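PDB 6NL1: mitochondrial edited mRNA stability factor 1 from Trypanosoma brucei, which acts as the 5' processing enzyme of mitochondrial mRNAs, and carries a Nudix domain that probably does the processing. Local coordinates for residues K107-R112 / T166-V170; A192-D197 / L245-Y250. The contacts are given in a common frame with arbitrary orientation. Numbering follows the deposited sequence.

Contact 1: K107-R112 / T166-V170; sequences KAALAR and TADDV
This is a backbone-led contact at the end of two neighbouring antiparallel strands: strand 100-107 runs into the short helix 108-111, while the 3-10 turn 167-169 leads into strand 171-178. Lys107, extended (phi/psi -122/157), is the helix N-cap. Nearest CA atoms are those of Ala109 and Asp168, 4.3 Å apart. Ala108 N donates to Val170 O at 2.8 Å, which ties the helical turn to the 3-10 turn; Lys107 CA adds a CH...O contact to Val170 O at 3.2 Å, and Ala109 N reaches Asp168 O weakly at 3.4 Å. Ala108 CB lies 4.1 Å from Val170 CB. Arg112, p at chi1, t at chi2 and p at chi3, curls back so that Arg112 NH1 forms a salt bridge with Asp168 OD1 at 2.7 Å; its NH2 bonds Tyr285 O. Lys107 NZ pairs with Asp171 and shares water 1 with Asp169 O. The Arg112 side chain lies about 4 Å from that of Val288, which contacts GDP in another structure of this protein; no GDP is bound here.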
loop_
_atom_site.group_PDB
_atom_site.type_symbol
_atom_site.label_atom_id
_atom_site.label_comp_id
_atom_site.label_asym_id
_atom_site.label_seq_id
_atom_site.Cartn_x
_atom_site.Cartn_y
_atom_site.Cartn_z
ATOM N N LYS A 107 4.193 0.373 19.759
ATOM C CA LYS A 107 3.684 1.606 19.152
ATOM C C LYS A 107 3.443 1.404 17.665
ATOM O O LYS A 107 4.063 0.544 17.047
ATOM C CB LYS A 107 4.710 2.735 19.319
ATOM C CG LYS A 107 5.173 2.968 20.745
ATOM C CD LYS A 107 4.120 3.692 21.555
ATOM C CE LYS A 107 4.695 4.188 22.879
ATOM N NZ LYS A 107 3.652 4.907 23.676
ATOM N N ALA A 108 2.575 2.222 17.078
ATOM C CA ALA A 108 2.248 2.079 15.663
ATOM C C ALA A 108 3.484 2.219 14.771
ATOM O O ALA A 108 3.546 1.644 13.683
ATOM C CB ALA A 108 1.164 3.069 15.257
ATOM N N ALA A 109 4.468 2.976 15.238
ATOM C CA ALA A 109 5.703 3.157 14.483
ATOM C C ALA A 109 6.318 1.798 14.140
ATOM O O ALA A 109 6.849 1.613 13.052
ATOM C CB ALA A 109 6.691 4.012 15.275
ATOM N N LEU A 110 6.220 0.844 15.061
ATOM C CA LEU A 110 6.752 -0.496 14.825
ATOM C C LEU A 110 5.682 -1.469 14.318
ATOM O O LEU A 110 5.926 -2.248 13.402
ATOM C CB LEU A 110 7.423 -1.036 16.099
ATOM C CG LEU A 110 8.561 -0.154 16.647
ATOM C CD1 LEU A 110 9.245 -0.786 17.849
ATOM C CD2 LEU A 110 9.584 0.150 15.556
ATOM N N ALA A 111 4.491 -1.409 14.902
ATOM C CA ALA A 111 3.435 -2.364 14.570
ATOM C C ALA A 111 3.061 -2.315 13.094
ATOM O O ALA A 111 2.747 -3.343 12.493
ATOM C CB ALA A 111 2.203 -2.139 15.436
ATOM N N ARG A 112 3.106 -1.128 12.495
ATOM C CA ARG A 112 2.741 -1.031 11.092
ATOM C C ARG A 112 3.701 -1.827 10.201
ATOM O O ARG A 112 3.358 -2.166 9.074
ATOM C CB ARG A 112 2.671 0.420 10.641
ATOM C CG ARG A 112 4.024 1.052 10.404
ATOM C CD ARG A 112 3.834 2.414 9.777
ATOM N NE ARG A 112 2.999 3.240 10.629
ATOM C CZ ARG A 112 3.450 4.269 11.336
ATOM N NH1 ARG A 112 4.733 4.608 11.260
ATOM N NH2 ARG A 112 2.612 4.961 12.106
ATOM N N THR A 166 1.427 12.235 17.259
ATOM C CA THR A 166 1.542 11.714 15.897
ATOM C C THR A 166 1.115 10.247 15.837
ATOM O O THR A 166 1.076 9.561 16.860
ATOM C CB THR A 166 3.002 11.782 15.368
ATOM O OG1 THR A 166 3.789 10.782 16.022
ATOM C CG2 THR A 166 3.638 13.157 15.604
ATOM N N ALA A 167 0.817 9.766 14.632
ATOM C CA ALA A 167 0.506 8.352 14.417
ATOM C C ALA A 167 1.567 7.434 15.026
ATOM O O ALA A 167 1.248 6.384 15.596
ATOM C CB ALA A 167 0.368 8.063 12.937
ATOM N N ASP A 168 2.832 7.815 14.889
ATOM C CA ASP A 168 3.924 7.008 15.434
ATOM C C ASP A 168 3.766 6.711 16.920
ATOM O O ASP A 168 4.192 5.654 17.390
ATOM C CB ASP A 168 5.287 7.661 15.163
ATOM C CG ASP A 168 5.780 7.407 13.744
ATOM O OD1 ASP A 168 5.160 6.584 13.040
ATOM O OD2 ASP A 168 6.786 8.024 13.338
ATOM N N ASP A 169 3.142 7.632 17.653
ATOM C CA ASP A 169 3.044 7.507 19.109
ATOM C C ASP A 169 1.896 6.611 19.572
ATOM O O ASP A 169 1.828 6.229 20.745
ATOM C CB ASP A 169 2.904 8.889 19.762
ATOM C CG ASP A 169 4.044 9.823 19.396
ATOM O OD1 ASP A 169 3.776 10.883 18.787
ATOM O OD2 ASP A 169 5.207 9.491 19.713
ATOM N N VAL A 170 0.978 6.295 18.666
ATOM C CA VAL A 170 -0.187 5.495 19.044
ATOM C C VAL A 170 0.208 4.149 19.662
ATOM O O VAL A 170 0.983 3.385 19.082
ATOM C CB VAL A 170 -1.146 5.312 17.850
ATOM C CG1 VAL A 170 -2.293 4.378 18.221
ATOM C CG2 VAL A 170 -1.677 6.700 17.402
HETATM O O HOH W 1 3.258 7.278 22.994
#

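Contact 2: A192-D197 / L245-Y250; sequences AAIQQD and LLYERY
Residues 192-197 leave the end of helix 180-193, with Ala192 and Ala193 still helical and Gln196 opening out (phi/psi -74/178). Facing them, 245-250 has a type II beta turn from Leu245 to Glu248, closed by Glu248 N to Leu245 O at 3.0 Å; Leu246 (-54/136) and Tyr247 (76/-4) fill its corners. CA atoms come nearest at Ala193-Leu246 (6.6 Å) and Gln196-Tyr247 (7.5 Å). Gln196, m then t, reaches into the turn: Tyr247 N donates to Gln196 OE1 at 2.8 Å and 175°, and water 2 joins that OE1 to Leu245 O. Gln196 NE2 sits over one face of the Tyr247 ring, 3.4 Å from Tyr247 CD1. Glu248 OE1 receives Leu245 N at 2.9 Å, and Glu248 OE2 pairs with Arg256 on helix 250-262; this glutamate-arginine link across a loop and helix is consistent with the Nudix box, the loop-helix-loop signature of the family. Ala193 CB packs on Leu246 CD2 at 3.7 Å, and Ala192 CB lies 4.1 Å from Tyr247 CZ. Tyr250 OH, less surely placed, donates to Asp197 O at 2.8 Å, with Asp197 O near the plane of the Tyr250 ring.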
loop_
_atom_site.group_PDB
_atom_site.type_symbol
_atom_site.label_atom_id
_atom_site.label_comp_id
_atom_site.label_asym_id
_atom_site.label_seq_id
_atom_site.Cartn_x
_atom_site.Cartn_y
_atom_site.Cartn_z
ATOM N N ALA A 192 13.434 -8.691 12.358
ATOM C CA ALA A 192 14.087 -8.274 11.121
ATOM C C ALA A 192 13.262 -7.204 10.423
ATOM O O ALA A 192 13.803 -6.235 9.886
ATOM C CB ALA A 192 14.300 -9.463 10.190
ATOM N N ALA A 193 11.946 -7.380 10.433
ATOM C CA ALA A 193 11.067 -6.442 9.752
ATOM C C ALA A 193 11.121 -5.037 10.365
ATOM O O ALA A 193 11.146 -4.045 9.639
ATOM C CB ALA A 193 9.632 -6.963 9.726
ATOM N N ILE A 194 11.125 -4.945 11.693
ATOM C CA ILE A 194 11.146 -3.626 12.333
ATOM C C ILE A 194 12.493 -2.926 12.178
ATOM O O ILE A 194 12.632 -1.765 12.555
ATOM C CB ILE A 194 10.756 -3.656 13.843
ATOM C CG1 ILE A 194 11.793 -4.416 14.667
ATOM C CG2 ILE A 194 9.379 -4.245 14.035
ATOM C CD1 ILE A 194 11.544 -4.340 16.168
ATOM N N GLN A 195 13.476 -3.638 11.634
ATOM C CA GLN A 195 14.771 -3.047 11.303
ATOM C C GLN A 195 14.798 -2.658 9.836
ATOM O O GLN A 195 15.501 -1.736 9.439
ATOM C CB GLN A 195 15.914 -4.015 11.609
ATOM C CG GLN A 195 16.191 -4.184 13.097
ATOM C CD GLN A 195 17.230 -5.253 13.376
ATOM O OE1 GLN A 195 16.965 -6.450 13.237
ATOM N NE2 GLN A 195 18.424 -4.827 13.773
ATOM N N GLN A 196 14.045 -3.381 9.022
ATOM C CA GLN A 196 13.827 -2.955 7.658
ATOM C C GLN A 196 12.853 -1.790 7.748
ATOM O O GLN A 196 12.396 -1.416 8.832
ATOM C CB GLN A 196 13.246 -4.095 6.810
ATOM C CG GLN A 196 14.159 -5.310 6.652
ATOM C CD GLN A 196 13.443 -6.540 6.060
ATOM O OE1 GLN A 196 12.431 -6.422 5.358
ATOM N NE2 GLN A 196 13.973 -7.724 6.352
ATOM N N ASP A 197 12.543 -1.206 6.610
ATOM C CA ASP A 197 11.579 -0.122 6.551
ATOM C C ASP A 197 10.589 -0.495 5.443
ATOM O O ASP A 197 10.664 0.039 4.337
ATOM C CB ASP A 197 12.333 1.179 6.233
ATOM C CG ASP A 197 11.427 2.402 6.129
ATOM O OD1 ASP A 197 10.559 2.585 7.009
ATOM O OD2 ASP A 197 11.604 3.194 5.168
ATOM N N LEU A 245 8.296 -6.643 -0.267
ATOM C CA LEU A 245 8.251 -7.886 0.496
ATOM C C LEU A 245 9.319 -7.825 1.586
ATOM O O LEU A 245 10.265 -7.028 1.503
ATOM C CB LEU A 245 8.508 -9.091 -0.426
ATOM C CG LEU A 245 7.528 -9.280 -1.588
ATOM C CD1 LEU A 245 8.054 -10.285 -2.601
ATOM C CD2 LEU A 245 6.173 -9.711 -1.066
ATOM N N LEU A 246 9.176 -8.650 2.615
ATOM C CA LEU A 246 10.228 -8.755 3.621
ATOM C C LEU A 246 11.551 -9.084 2.921
ATOM O O LEU A 246 11.583 -9.916 2.013
ATOM C CB LEU A 246 9.880 -9.834 4.655
ATOM C CG LEU A 246 8.648 -9.568 5.531
ATOM C CD1 LEU A 246 8.339 -10.754 6.426
ATOM C CD2 LEU A 246 8.847 -8.309 6.365
ATOM N N TYR A 247 12.620 -8.402 3.331
ATOM C CA TYR A 247 13.970 -8.623 2.800
ATOM C C TYR A 247 14.196 -8.037 1.404
ATOM O O TYR A 247 15.306 -8.095 0.876
ATOM C CB TYR A 247 14.341 -10.115 2.809
ATOM C CG TYR A 247 14.397 -10.707 4.197
ATOM C CD1 TYR A 247 15.476 -10.459 5.039
ATOM C CD2 TYR A 247 13.370 -11.514 4.667
ATOM C CE1 TYR A 247 15.526 -10.995 6.317
ATOM C CE2 TYR A 247 13.411 -12.057 5.941
ATOM C CZ TYR A 247 14.491 -11.793 6.762
ATOM O OH TYR A 247 14.543 -12.328 8.030
ATOM N N GLU A 248 13.152 -7.472 0.808
ATOM C CA GLU A 248 13.264 -6.915 -0.533
ATOM C C GLU A 248 13.730 -5.454 -0.498
ATOM O O GLU A 248 13.269 -4.660 0.321
ATOM C CB GLU A 248 11.927 -7.041 -1.261
ATOM C CG GLU A 248 11.997 -6.814 -2.755
ATOM C CD GLU A 248 10.648 -6.970 -3.430
ATOM O OE1 GLU A 248 9.606 -6.652 -2.803
ATOM O OE2 GLU A 248 10.628 -7.424 -4.589
ATOM N N ARG A 249 14.666 -5.110 -1.373
ATOM C CA ARG A 249 15.119 -3.725 -1.508
ATOM C C ARG A 249 14.064 -2.884 -2.237
ATOM O O ARG A 249 13.254 -3.417 -2.993
ATOM C CB ARG A 249 16.455 -3.672 -2.252
ATOM C CG ARG A 249 17.639 -4.211 -1.455
ATOM C CD ARG A 249 18.948 -4.177 -2.251
ATOM N NE ARG A 249 19.180 -2.876 -2.873
ATOM C CZ ARG A 249 19.651 -1.806 -2.237
ATOM N NH1 ARG A 249 19.943 -1.870 -0.943
ATOM N NH2 ARG A 249 19.825 -0.666 -2.896
ATOM N N TYR A 250 14.087 -1.574 -2.007
ATOM C CA TYR A 250 13.084 -0.647 -2.552
ATOM C C TYR A 250 12.954 -0.676 -4.073
ATOM O O TYR A 250 11.857 -0.854 -4.613
ATOM C CB TYR A 250 13.385 0.784 -2.106
ATOM C CG TYR A 250 13.290 0.982 -0.619
ATOM C CD1 TYR A 250 14.098 1.899 0.038
ATOM C CD2 TYR A 250 12.389 0.248 0.132
ATOM C CE1 TYR A 250 14.003 2.077 1.409
ATOM C CE2 TYR A 250 12.291 0.416 1.488
ATOM C CZ TYR A 250 13.089 1.327 2.125
ATOM O OH TYR A 250 12.967 1.476 3.481
HETATM O O HOH W 2 11.073 -5.150 3.587
#

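Overall arrangement
The contacts come in series: contact 1 closes at 170, then strand 171-178 and helix 180-193 lead into contact 2. Their centres lie 17 Å apart, yet they touch where Leu110 O packs on Ile194 CG2 at 4.0 Å, and Lys113, just past 107-112, bonds Ile194 O. Contact 1 sits at the end of two adjacent strands, 100-107 and 171-178, of the four-stranded antiparallel sheet. Contact 2 joins the end of helix 180-193 to the loop before helix 250-262 of the Nudix domain. The side chain of Val288, which binds GDP in another structure but not here, is about 4 Å from that of Arg112 and 7 Å from that of Asp197, consistent with the two parts meeting near the nucleotide site.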